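Local coordinates for protein LEOA (Escherichia coli, PDB 4AUR) that is a bacterial dynamin from enterotoxigenic Escherichia coli that probably binds and hydrolyses GTP, at residues S136-L140 / N264-L269; I222-A226 / S248-L253; H292-L296 / A414-L418; T386-Q390 / L447-V451; I466-A470 / L483-Y487. All coordinates share one frame. Residues are numbered along the deposited sequence.

Interaction 1. Residues S136-L140 / N264-L269; sequences SEAHL and NVPEVL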
# COMPACT_ATOMS: atom_id res chain seq x y z
N SER A 136 -12.40 31.45 -24.13
CA SER A 136 -12.12 30.28 -23.32
C SER A 136 -10.72 30.40 -22.72
O SER A 136 -10.56 30.29 -21.50
CB SER A 136 -12.20 28.99 -24.14
OG SER A 136 -13.53 28.55 -24.22
N GLU A 137 -9.73 30.63 -23.58
CA GLU A 137 -8.29 30.66 -23.19
C GLU A 137 -7.84 32.00 -22.60
O GLU A 137 -6.69 32.36 -22.72
CB GLU A 137 -7.38 30.24 -24.39
CG GLU A 137 -7.42 28.74 -24.70
CD GLU A 137 -6.87 28.35 -26.08
OE1 GLU A 137 -6.19 29.18 -26.72
OE2 GLU A 137 -7.13 27.18 -26.52
N ALA A 138 -8.74 32.74 -21.99
CA ALA A 138 -8.39 33.90 -21.21
C ALA A 138 -8.34 33.53 -19.73
O ALA A 138 -9.04 32.62 -19.27
CB ALA A 138 -9.39 35.00 -21.43
N HIS A 139 -7.54 34.26 -18.97
CA HIS A 139 -7.28 33.91 -17.60
C HIS A 139 -8.22 34.65 -16.68
O HIS A 139 -8.43 34.26 -15.53
CB HIS A 139 -5.85 34.25 -17.26
CG HIS A 139 -4.87 33.78 -18.28
ND1 HIS A 139 -4.14 32.63 -18.13
CD2 HIS A 139 -4.48 34.32 -19.46
CE1 HIS A 139 -3.35 32.46 -19.17
NE2 HIS A 139 -3.54 33.48 -19.99
N LEU A 140 -8.81 35.72 -17.20
CA LEU A 140 -9.69 36.57 -16.42
C LEU A 140 -10.77 37.12 -17.33
O LEU A 140 -10.50 37.46 -18.48
CB LEU A 140 -8.90 37.73 -15.84
CG LEU A 140 -8.51 37.71 -14.38
CD1 LEU A 140 -7.77 38.98 -14.02
CD2 LEU A 140 -9.77 37.59 -13.56
N ASN A 264 -6.91 29.90 -11.48
CA ASN A 264 -7.38 29.61 -12.82
C ASN A 264 -6.27 29.63 -13.89
O ASN A 264 -6.43 29.05 -14.97
CB ASN A 264 -8.50 30.59 -13.17
CG ASN A 264 -9.04 30.43 -14.58
OD1 ASN A 264 -9.05 31.38 -15.35
ND2 ASN A 264 -9.50 29.23 -14.92
N VAL A 265 -5.14 30.27 -13.61
CA VAL A 265 -4.08 30.36 -14.60
C VAL A 265 -3.49 28.99 -14.95
O VAL A 265 -3.32 28.68 -16.12
CB VAL A 265 -2.99 31.35 -14.18
CG1 VAL A 265 -1.71 31.14 -14.99
CG2 VAL A 265 -3.52 32.78 -14.31
N PRO A 266 -3.17 28.16 -13.94
CA PRO A 266 -2.70 26.83 -14.31
C PRO A 266 -3.73 26.01 -15.08
O PRO A 266 -3.37 25.36 -16.04
CB PRO A 266 -2.38 26.17 -12.96
CG PRO A 266 -2.10 27.30 -12.05
CD PRO A 266 -3.02 28.41 -12.49
N GLU A 267 -5.00 26.04 -14.68
CA GLU A 267 -6.01 25.27 -15.42
C GLU A 267 -6.02 25.78 -16.87
O GLU A 267 -5.98 25.00 -17.79
CB GLU A 267 -7.42 25.32 -14.78
CG GLU A 267 -8.05 23.93 -14.46
CD GLU A 267 -9.21 23.51 -15.38
OE1 GLU A 267 -10.05 24.38 -15.74
OE2 GLU A 267 -9.31 22.29 -15.74
N VAL A 268 -6.02 27.09 -17.08
CA VAL A 268 -6.09 27.58 -18.44
C VAL A 268 -4.89 27.10 -19.22
O VAL A 268 -5.06 26.60 -20.31
CB VAL A 268 -6.22 29.10 -18.55
CG1 VAL A 268 -5.96 29.53 -19.99
CG2 VAL A 268 -7.61 29.52 -18.11
N LEU A 269 -3.70 27.23 -18.67
CA LEU A 269 -2.50 26.78 -19.38
C LEU A 269 -2.51 25.26 -19.64
O LEU A 269 -2.21 24.84 -20.75
CB LEU A 269 -1.22 27.21 -18.63
CG LEU A 269 -0.90 28.71 -18.50
CD1 LEU A 269 0.15 29.00 -17.46
CD2 LEU A 269 -0.44 29.28 -19.81
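In the dynamin-type GTPase domain, a P-loop NTPase fold, the loop 136-140 runs from helix 129-136 into strand 140-146 of the central sheet, and helix 250-273 packs on it through residues 264-269. Apolar contact dominates. The His139 imidazole lies beside the helix, with ND1 3.9 Å from CG2 of Val265 and CE1 4.0 Å from CG1 of Val268, while Leu269 CD2 meets the ring at its edge, 4.4 Å from CE1. Phe7 of the N-terminal helix 3-30 adds an edge-to-face ring contact to His139, and strand 54-60 also touches this side chain. The second group sets loop carbonyls against valine methyls: Val268, whose CA-to-CB bond points toward the loop, places CG1 4.0 Å from Glu137 O. Lys168 donates hydrogen bonds to the carbonyls of Ser136 and Ala138. The closest approach of Val268 to the loop is from its CG2 to Ala138 O, at 3.6 Å.

Interaction 2. Residues I222-A226 / S248-L253; sequences IVCVA and SRINDL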
# COMPACT_ATOMS: atom_id res chain seq x y z
N ILE A 222 -18.72 38.54 -7.65
CA ILE A 222 -19.25 39.88 -7.86
C ILE A 222 -18.53 40.91 -7.00
O ILE A 222 -18.23 40.67 -5.84
CB ILE A 222 -20.77 39.96 -7.58
CG1 ILE A 222 -21.50 38.89 -8.37
CG2 ILE A 222 -21.30 41.33 -7.99
CD1 ILE A 222 -22.98 38.81 -8.08
N VAL A 223 -18.29 42.06 -7.60
CA VAL A 223 -17.57 43.10 -6.95
C VAL A 223 -18.21 44.44 -7.31
O VAL A 223 -18.55 44.68 -8.46
CB VAL A 223 -16.10 43.06 -7.39
CG1 VAL A 223 -15.47 44.42 -7.33
CG2 VAL A 223 -15.34 42.08 -6.51
N CYS A 224 -18.37 45.29 -6.31
CA CYS A 224 -18.99 46.58 -6.51
C CYS A 224 -17.90 47.64 -6.54
O CYS A 224 -16.98 47.62 -5.73
CB CYS A 224 -20.01 46.85 -5.40
SG CYS A 224 -21.32 45.59 -5.26
N VAL A 225 -18.00 48.57 -7.47
CA VAL A 225 -16.88 49.45 -7.74
C VAL A 225 -17.39 50.76 -8.32
O VAL A 225 -18.55 50.86 -8.73
CB VAL A 225 -15.92 48.69 -8.69
CG1 VAL A 225 -15.33 49.57 -9.79
CG2 VAL A 225 -14.84 47.97 -7.90
N ALA A 226 -16.52 51.78 -8.32
CA ALA A 226 -16.84 53.07 -8.90
C ALA A 226 -15.67 53.60 -9.68
O ALA A 226 -15.08 54.59 -9.30
CB ALA A 226 -17.21 54.04 -7.80
N SER A 248 -13.11 54.44 -4.73
CA SER A 248 -13.51 53.61 -5.84
C SER A 248 -13.76 52.14 -5.45
O SER A 248 -14.50 51.43 -6.12
CB SER A 248 -12.44 53.66 -6.90
OG SER A 248 -11.28 53.05 -6.37
N ARG A 249 -13.14 51.69 -4.37
CA ARG A 249 -13.12 50.27 -3.99
C ARG A 249 -12.47 49.37 -5.03
O ARG A 249 -12.69 48.17 -5.04
CB ARG A 249 -14.52 49.76 -3.62
CG ARG A 249 -14.89 49.95 -2.16
CD ARG A 249 -15.20 51.41 -1.90
NE ARG A 249 -15.83 51.64 -0.60
CZ ARG A 249 -16.27 52.82 -0.18
NH1 ARG A 249 -16.16 53.91 -0.95
NH2 ARG A 249 -16.83 52.92 1.02
N ILE A 250 -11.62 49.97 -5.87
CA ILE A 250 -10.90 49.23 -6.90
C ILE A 250 -10.02 48.12 -6.33
O ILE A 250 -9.75 47.17 -7.01
CB ILE A 250 -10.03 50.18 -7.75
CG1 ILE A 250 -9.63 49.53 -9.07
CG2 ILE A 250 -8.79 50.60 -7.00
CD1 ILE A 250 -10.78 49.46 -10.05
N ASN A 251 -9.56 48.26 -5.10
CA ASN A 251 -8.79 47.20 -4.48
C ASN A 251 -9.59 45.90 -4.34
O ASN A 251 -9.04 44.80 -4.50
CB ASN A 251 -8.22 47.68 -3.13
CG ASN A 251 -6.89 48.43 -3.28
OD1 ASN A 251 -6.47 48.83 -4.38
ND2 ASN A 251 -6.21 48.61 -2.15
N ASP A 252 -10.89 46.01 -4.06
CA ASP A 252 -11.76 44.83 -4.03
C ASP A 252 -11.69 44.07 -5.36
O ASP A 252 -11.71 42.84 -5.37
CB ASP A 252 -13.21 45.23 -3.69
CG ASP A 252 -13.35 45.86 -2.29
OD1 ASP A 252 -12.59 45.50 -1.38
OD2 ASP A 252 -14.24 46.71 -2.09
N LEU A 253 -11.56 44.79 -6.47
CA LEU A 253 -11.45 44.16 -7.79
C LEU A 253 -10.08 43.60 -8.11
O LEU A 253 -9.98 42.51 -8.68
CB LEU A 253 -11.77 45.17 -8.87
CG LEU A 253 -11.70 44.69 -10.31
CD1 LEU A 253 -12.75 43.60 -10.53
CD2 LEU A 253 -11.89 45.87 -11.25
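This is a buried contact of strand end against helix start, at the edge of the GTPase domain, where the outermost strand 221-224 runs out against the first turn of helix 250-273. Its one hydrogen bond between the segments joins Ala226 N to Ser248 O at 3.0 Å, and the same carbonyl receives a CA-H...O contact from Val225 CA at 3.5 Å. Ser248 closes helix 241-248, and Arg249, with positive phi, turns the chain into the next helix. An ST turn marks this corner: Ser248 OG accepts from Ile250 N at 3.1 Å while also bonded to Tyr244 O. The strand is the last of the parallel run in the P-loop NTPase sheet, pairing with strand 172-177, and it meets helix 250-273 where Val223 CG1 lies 4.1 Å from Leu253 CB. Val225, just after the strand, packs its CG2 on Leu253 CB at 4.3 Å and on the backbone at Arg249 O, 3.6 Å away. The guanidinium of Arg249 leads away from the strand, to the carbonyls of Arg247 and Leu185 and a cation-pi contact with Phe191.

Interaction 3. Residues H292-L296 / A414-L418; sequences HLDEL and AFRSL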
# COMPACT_ATOMS: atom_id res chain seq x y z
N HIS A 292 -0.90 -0.32 -4.60
CA HIS A 292 -0.70 -1.75 -4.83
C HIS A 292 0.73 -2.20 -4.57
O HIS A 292 0.96 -3.40 -4.46
CB HIS A 292 -1.00 -2.09 -6.27
CG HIS A 292 -2.45 -2.05 -6.60
ND1 HIS A 292 -3.37 -2.85 -5.97
CD2 HIS A 292 -3.13 -1.34 -7.52
CE1 HIS A 292 -4.57 -2.61 -6.47
NE2 HIS A 292 -4.45 -1.70 -7.42
N LEU A 293 1.68 -1.27 -4.53
CA LEU A 293 2.99 -1.57 -3.95
C LEU A 293 2.83 -1.76 -2.43
O LEU A 293 3.58 -2.51 -1.80
CB LEU A 293 4.00 -0.45 -4.23
CG LEU A 293 5.44 -0.67 -3.74
CD1 LEU A 293 5.94 -2.06 -4.14
CD2 LEU A 293 6.46 0.38 -4.16
N ASP A 294 1.84 -1.11 -1.81
CA ASP A 294 1.69 -1.27 -0.38
C ASP A 294 1.22 -2.67 -0.09
O ASP A 294 1.67 -3.32 0.86
CB ASP A 294 0.73 -0.27 0.21
CG ASP A 294 0.84 -0.20 1.70
OD1 ASP A 294 1.95 -0.09 2.24
OD2 ASP A 294 -0.21 -0.26 2.34
N GLU A 295 0.32 -3.15 -0.94
CA GLU A 295 -0.14 -4.51 -0.88
C GLU A 295 1.06 -5.41 -1.06
O GLU A 295 1.33 -6.22 -0.21
CB GLU A 295 -1.18 -4.79 -1.94
CG GLU A 295 -2.57 -4.26 -1.60
CD GLU A 295 -3.45 -4.19 -2.84
OE1 GLU A 295 -2.95 -4.57 -3.91
OE2 GLU A 295 -4.63 -3.76 -2.76
N LEU A 296 1.82 -5.23 -2.14
CA LEU A 296 2.96 -6.12 -2.39
C LEU A 296 3.96 -6.13 -1.25
O LEU A 296 4.47 -7.18 -0.91
CB LEU A 296 3.69 -5.78 -3.69
CG LEU A 296 4.90 -6.63 -4.00
CD1 LEU A 296 4.49 -8.08 -4.08
CD2 LEU A 296 5.56 -6.24 -5.29
N ALA A 414 -4.19 -7.21 -9.26
CA ALA A 414 -3.77 -6.20 -8.30
C ALA A 414 -2.40 -5.61 -8.63
O ALA A 414 -2.16 -4.44 -8.34
CB ALA A 414 -3.81 -6.77 -6.90
N PHE A 415 -1.52 -6.39 -9.25
CA PHE A 415 -0.18 -5.91 -9.59
C PHE A 415 0.03 -5.48 -11.04
O PHE A 415 1.16 -5.30 -11.46
CB PHE A 415 0.86 -6.99 -9.31
CG PHE A 415 0.83 -7.53 -7.92
CD1 PHE A 415 0.43 -6.74 -6.83
CD2 PHE A 415 1.22 -8.84 -7.68
CE1 PHE A 415 0.41 -7.27 -5.55
CE2 PHE A 415 1.22 -9.35 -6.41
CZ PHE A 415 0.82 -8.56 -5.34
N ARG A 416 -1.02 -5.36 -11.83
CA ARG A 416 -0.79 -4.93 -13.20
C ARG A 416 -0.35 -3.47 -13.29
O ARG A 416 0.37 -3.11 -14.21
CB ARG A 416 -2.00 -5.18 -14.09
CG ARG A 416 -2.27 -6.67 -14.29
CD ARG A 416 -3.45 -6.91 -15.20
NE ARG A 416 -3.11 -7.99 -16.09
CZ ARG A 416 -2.57 -7.87 -17.30
NH1 ARG A 416 -2.33 -6.69 -17.89
NH2 ARG A 416 -2.27 -8.97 -17.95
N SER A 417 -0.73 -2.66 -12.30
CA SER A 417 -0.31 -1.25 -12.27
C SER A 417 1.15 -1.09 -11.98
O SER A 417 1.67 -0.02 -12.15
CB SER A 417 -1.06 -0.47 -11.22
OG SER A 417 -1.31 -1.32 -10.15
N LEU A 418 1.79 -2.16 -11.52
CA LEU A 418 3.20 -2.12 -11.19
C LEU A 418 4.08 -2.35 -12.40
O LEU A 418 5.27 -2.45 -12.28
CB LEU A 418 3.51 -3.15 -10.11
CG LEU A 418 3.48 -2.73 -8.64
CD1 LEU A 418 2.87 -1.37 -8.39
CD2 LEU A 418 2.79 -3.75 -7.78
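His292 loses the most surface here, followed by Phe415 and Leu418, and these three side chains organise the meeting of helix 275-343 with the loop after helix 368-408. The CA-to-CB bond of His292 points toward the loop, and Ala414 O lies over one face of its ring, 3.0 Å from His292 CG. Within its own helix, His292 ND1 donates to Glu295 OE1 at 2.7 Å with a nearly linear geometry, a His-carboxylate hydrogen bond one turn apart. Ser417 OG comes within 3.2 Å of His292 CD2. Phe415 starts out away from the helix, yet its ring swings back to put CZ 3.9 Å from Leu296 CD1. Leu418, on a short 3-10 segment, faces the helix directly: its CD2 lies 3.8 Å from His292 O and its CD1 4.4 Å from Leu293 CB. Leu556 of helix 547-567 touches both Leu293 and Leu418, extending the apolar seam. The connection between helices 368-408 and 430-447 thus packs on helix 275-343 within the dynamin-like helical bundle, probably the counterpart of the dynamin stalk.

Interaction 4. Residues T386-Q390 / L447-V451; sequences TAVSQ and LTGYV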
# COMPACT_ATOMS: atom_id res chain seq x y z
N THR A 386 6.61 -37.04 18.15
CA THR A 386 5.73 -36.88 16.98
C THR A 386 4.76 -35.69 17.17
O THR A 386 4.43 -35.01 16.23
CB THR A 386 4.95 -38.20 16.66
OG1 THR A 386 5.85 -39.17 16.12
CG2 THR A 386 3.83 -37.96 15.64
N ALA A 387 4.33 -35.41 18.39
CA ALA A 387 3.44 -34.29 18.62
C ALA A 387 4.16 -32.96 18.46
O ALA A 387 3.52 -31.97 18.12
CB ALA A 387 2.81 -34.37 20.00
N VAL A 388 5.46 -32.92 18.72
CA VAL A 388 6.26 -31.71 18.53
C VAL A 388 6.29 -31.36 17.05
O VAL A 388 6.08 -30.21 16.66
CB VAL A 388 7.71 -31.90 19.05
CG1 VAL A 388 8.68 -30.86 18.47
CG2 VAL A 388 7.72 -31.84 20.58
N SER A 389 6.56 -32.36 16.24
CA SER A 389 6.62 -32.17 14.81
C SER A 389 5.25 -31.82 14.25
O SER A 389 5.14 -31.19 13.18
CB SER A 389 7.16 -33.44 14.15
OG SER A 389 6.08 -34.27 13.84
N GLN A 390 4.20 -32.22 14.96
CA GLN A 390 2.88 -31.86 14.54
C GLN A 390 2.56 -30.41 14.83
O GLN A 390 1.87 -29.78 14.06
CB GLN A 390 1.83 -32.75 15.18
CG GLN A 390 0.55 -32.81 14.34
CD GLN A 390 0.58 -33.90 13.27
OE1 GLN A 390 1.44 -34.79 13.26
NE2 GLN A 390 -0.36 -33.82 12.35
N LEU A 447 3.92 -34.77 4.38
CA LEU A 447 4.98 -35.17 5.28
C LEU A 447 4.40 -35.54 6.64
O LEU A 447 4.68 -36.61 7.16
CB LEU A 447 6.01 -34.06 5.45
CG LEU A 447 6.80 -33.71 4.20
CD1 LEU A 447 7.73 -32.54 4.48
CD2 LEU A 447 7.56 -34.92 3.65
N THR A 448 3.60 -34.62 7.18
CA THR A 448 3.05 -34.67 8.54
C THR A 448 2.29 -35.96 8.80
O THR A 448 1.31 -36.25 8.09
CB THR A 448 2.08 -33.48 8.76
OG1 THR A 448 2.71 -32.26 8.34
CG2 THR A 448 1.68 -33.36 10.21
N GLY A 449 2.72 -36.73 9.80
CA GLY A 449 2.07 -38.01 10.04
C GLY A 449 2.52 -38.80 11.24
O GLY A 449 3.70 -39.07 11.39
N TYR A 450 1.56 -39.17 12.10
CA TYR A 450 1.73 -40.33 12.99
C TYR A 450 1.87 -41.54 12.09
O TYR A 450 1.18 -41.64 11.09
CB TYR A 450 0.53 -40.54 13.90
CG TYR A 450 0.49 -39.62 15.07
CD1 TYR A 450 -0.00 -38.34 14.95
CD2 TYR A 450 0.98 -40.02 16.30
CE1 TYR A 450 0.00 -37.47 16.02
CE2 TYR A 450 0.98 -39.17 17.39
CZ TYR A 450 0.48 -37.89 17.25
OH TYR A 450 0.47 -37.03 18.34
N VAL A 451 2.78 -42.43 12.46
CA VAL A 451 3.13 -43.57 11.65
C VAL A 451 3.04 -44.81 12.52
O VAL A 451 3.22 -44.73 13.75
CB VAL A 451 4.55 -43.39 11.08
CG1 VAL A 451 5.63 -43.82 12.08
CG2 VAL A 451 4.72 -44.13 9.76
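Thr386 lays its methyl on the ring of Tyr450, with CG2 3.5 Å from the ring centroid and only 9° off the normal, a CH-pi contact over the face; the nearest ring atom, CE2, is 3.6 Å from CG2. The setting is the dynamin-like helical domain, where long helix 368-408 runs past the point at which helix 430-447 ends and the chain continues as an extended loop. Thr448 is the first residue to leave helical geometry, and from there the backbone passes alongside the helix: Thr448 CA lies 6.6 Å from Gln390 CA, and Tyr450 CA the same distance from Thr386 CA. One helical turn thus presents Thr386 and Gln390 to the departing loop. Ala387 adds to the tyrosine contact, its CB 3.9 Å from Tyr450 OH. The polar ends are held largely within or next to their own helices: Thr386 OG1 bonds to Phe382 O, Ser389 OG donates to Thr386 O at 3.0 Å, and Thr448 OG1 bonds to Ile444 O. Thr448 OG1 also bonds to Ser393 OG, which links the end of helix 430-447 to helix 368-408 just beyond the segment. Gln390 reaches across to the loop: its OE1 lies 4.1 Å from Tyr450 CE1, and its NE2 comes unusually close to Thr448 CG2, a short van der Waals approach of 3.0 Å.

Interaction 5. Residues I466-A470 / L483-Y487; sequences IAKWA and LWDAY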
# COMPACT_ATOMS: atom_id res chain seq x y z
N ILE A 466 20.80 -73.44 32.50
CA ILE A 466 20.19 -72.40 33.34
C ILE A 466 18.67 -72.59 33.48
O ILE A 466 18.05 -72.06 34.41
CB ILE A 466 20.57 -71.01 32.78
CG1 ILE A 466 22.10 -70.85 32.79
CG2 ILE A 466 19.92 -69.89 33.59
CD1 ILE A 466 22.65 -69.75 31.90
N ALA A 467 18.08 -73.38 32.60
CA ALA A 467 16.66 -73.69 32.68
C ALA A 467 16.28 -74.53 33.91
O ALA A 467 15.11 -74.53 34.32
CB ALA A 467 16.22 -74.41 31.41
N LYS A 468 17.24 -75.26 34.47
CA LYS A 468 16.99 -76.17 35.60
C LYS A 468 16.89 -75.47 36.95
O LYS A 468 16.43 -76.07 37.92
CB LYS A 468 18.09 -77.23 35.67
CG LYS A 468 19.43 -76.70 36.17
CD LYS A 468 20.59 -77.53 35.64
CE LYS A 468 21.92 -77.12 36.27
NZ LYS A 468 23.07 -77.62 35.47
N TRP A 469 17.35 -74.21 37.01
CA TRP A 469 17.26 -73.38 38.22
C TRP A 469 16.03 -72.49 38.25
O TRP A 469 15.73 -71.87 39.27
CB TRP A 469 18.49 -72.48 38.32
CG TRP A 469 19.72 -73.25 38.55
CD1 TRP A 469 20.77 -73.37 37.70
CD2 TRP A 469 20.02 -74.03 39.70
NE1 TRP A 469 21.72 -74.18 38.26
CE2 TRP A 469 21.28 -74.61 39.48
CE3 TRP A 469 19.34 -74.31 40.89
CZ2 TRP A 469 21.88 -75.45 40.42
CZ3 TRP A 469 19.94 -75.14 41.82
CH2 TRP A 469 21.20 -75.70 41.58
N ALA A 470 15.34 -72.42 37.10
CA ALA A 470 14.18 -71.57 36.92
C ALA A 470 12.88 -72.32 37.15
O ALA A 470 11.93 -71.77 37.71
CB ALA A 470 14.19 -70.99 35.51
N LEU A 483 18.08 -81.58 43.41
CA LEU A 483 18.81 -80.61 42.62
C LEU A 483 19.84 -79.85 43.44
O LEU A 483 20.93 -79.54 42.95
CB LEU A 483 17.84 -79.62 41.97
CG LEU A 483 18.47 -78.65 40.96
CD1 LEU A 483 19.22 -79.40 39.87
CD2 LEU A 483 17.40 -77.75 40.37
N TRP A 484 19.50 -79.56 44.69
CA TRP A 484 20.35 -78.77 45.58
C TRP A 484 21.59 -79.52 46.03
O TRP A 484 22.68 -78.94 46.14
CB TRP A 484 19.55 -78.36 46.80
CG TRP A 484 20.13 -77.24 47.55
CD1 TRP A 484 20.70 -77.29 48.78
CD2 TRP A 484 20.18 -75.88 47.13
NE1 TRP A 484 21.10 -76.04 49.16
CE2 TRP A 484 20.80 -75.15 48.17
CE3 TRP A 484 19.76 -75.19 45.99
CZ2 TRP A 484 21.01 -73.77 48.10
CZ3 TRP A 484 19.97 -73.83 45.91
CH2 TRP A 484 20.60 -73.13 46.97
N ASP A 485 21.41 -80.81 46.30
CA ASP A 485 22.49 -81.70 46.71
C ASP A 485 23.01 -82.51 45.51
O ASP A 485 23.23 -83.72 45.62
CB ASP A 485 22.02 -82.61 47.85
CG ASP A 485 21.39 -81.83 49.01
OD1 ASP A 485 21.43 -80.58 48.99
OD2 ASP A 485 20.85 -82.45 49.95
N ALA A 486 23.17 -81.85 44.36
CA ALA A 486 23.96 -82.38 43.25
C ALA A 486 25.33 -81.67 43.18
O ALA A 486 26.24 -82.12 42.47
CB ALA A 486 23.21 -82.21 41.94
N TYR A 487 25.46 -80.57 43.93
CA TYR A 487 26.68 -79.78 43.96
C TYR A 487 27.08 -79.51 45.40
O TYR A 487 26.23 -79.51 46.30
CB TYR A 487 26.46 -78.42 43.27
CG TYR A 487 25.92 -78.53 41.86
CD1 TYR A 487 24.55 -78.54 41.62
CD2 TYR A 487 26.78 -78.62 40.76
CE1 TYR A 487 24.04 -78.65 40.33
CE2 TYR A 487 26.29 -78.73 39.47
CZ TYR A 487 24.92 -78.74 39.26
OH TYR A 487 24.42 -78.84 37.97
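At the centre, the six-membered ring of Trp469 fills the space between Leu483 and two aromatic neighbours. Its CZ3 lies 3.9 Å from Leu483 CG and 4.2 Å from Trp484 CE3, while CZ2 is 3.9 Å from Tyr487 CE1; these atoms approach the Trp469 ring obliquely. Leu483 points toward the opposing segment, and its CD2 makes a short approach to Lys468 O, 3.1 Å. Further out, Tyr487, beyond the end of helix 481-484, carries its hydroxyl to the polar rim, where Lys468 NZ donates a hydrogen bond to Tyr487 OH at 3.1 Å. The stronger partner of Lys468 NZ is Glu495 of helix 489-518, through a salt bridge, and the same carboxylate receives a weak hydrogen bond from Trp469 NE1. Arg492 of that helix makes a cation-pi contact with Trp484. The arrangement is an aromatic cluster that closes a short excursion of chain at the far tip of the helical domain, where in dynamin-family proteins the membrane-interacting region commonly lies; such a role here is unproven.

Interactions 1 and 2 both use helix 250-273, about three turns apart, and bind it to the GTPase domain; interaction 2 is nested within the loop closed by interaction 1. Interaction 3, also buried, sets helix 275-343 against the loop between helices 368-408 and 430-447; interaction 4, which crosses it along the chain, joins helix 368-408 to the loop after 430-447. Interactions 4 and 5 are surface contacts, the last centred 125 Å from interaction 1. Near the sheet, valines pack on a histidine ring in interaction 1 and on a leucine beside a backbone hydrogen bond in interaction 2. Mid-bundle, a histidine bonded to a carboxylate of its own helix lies beside leucines and a phenylalanine. Interaction 4 rests on a CH-pi contact; interaction 5 adds a lysine-tyrosine hydrogen bond to its aromatic cluster.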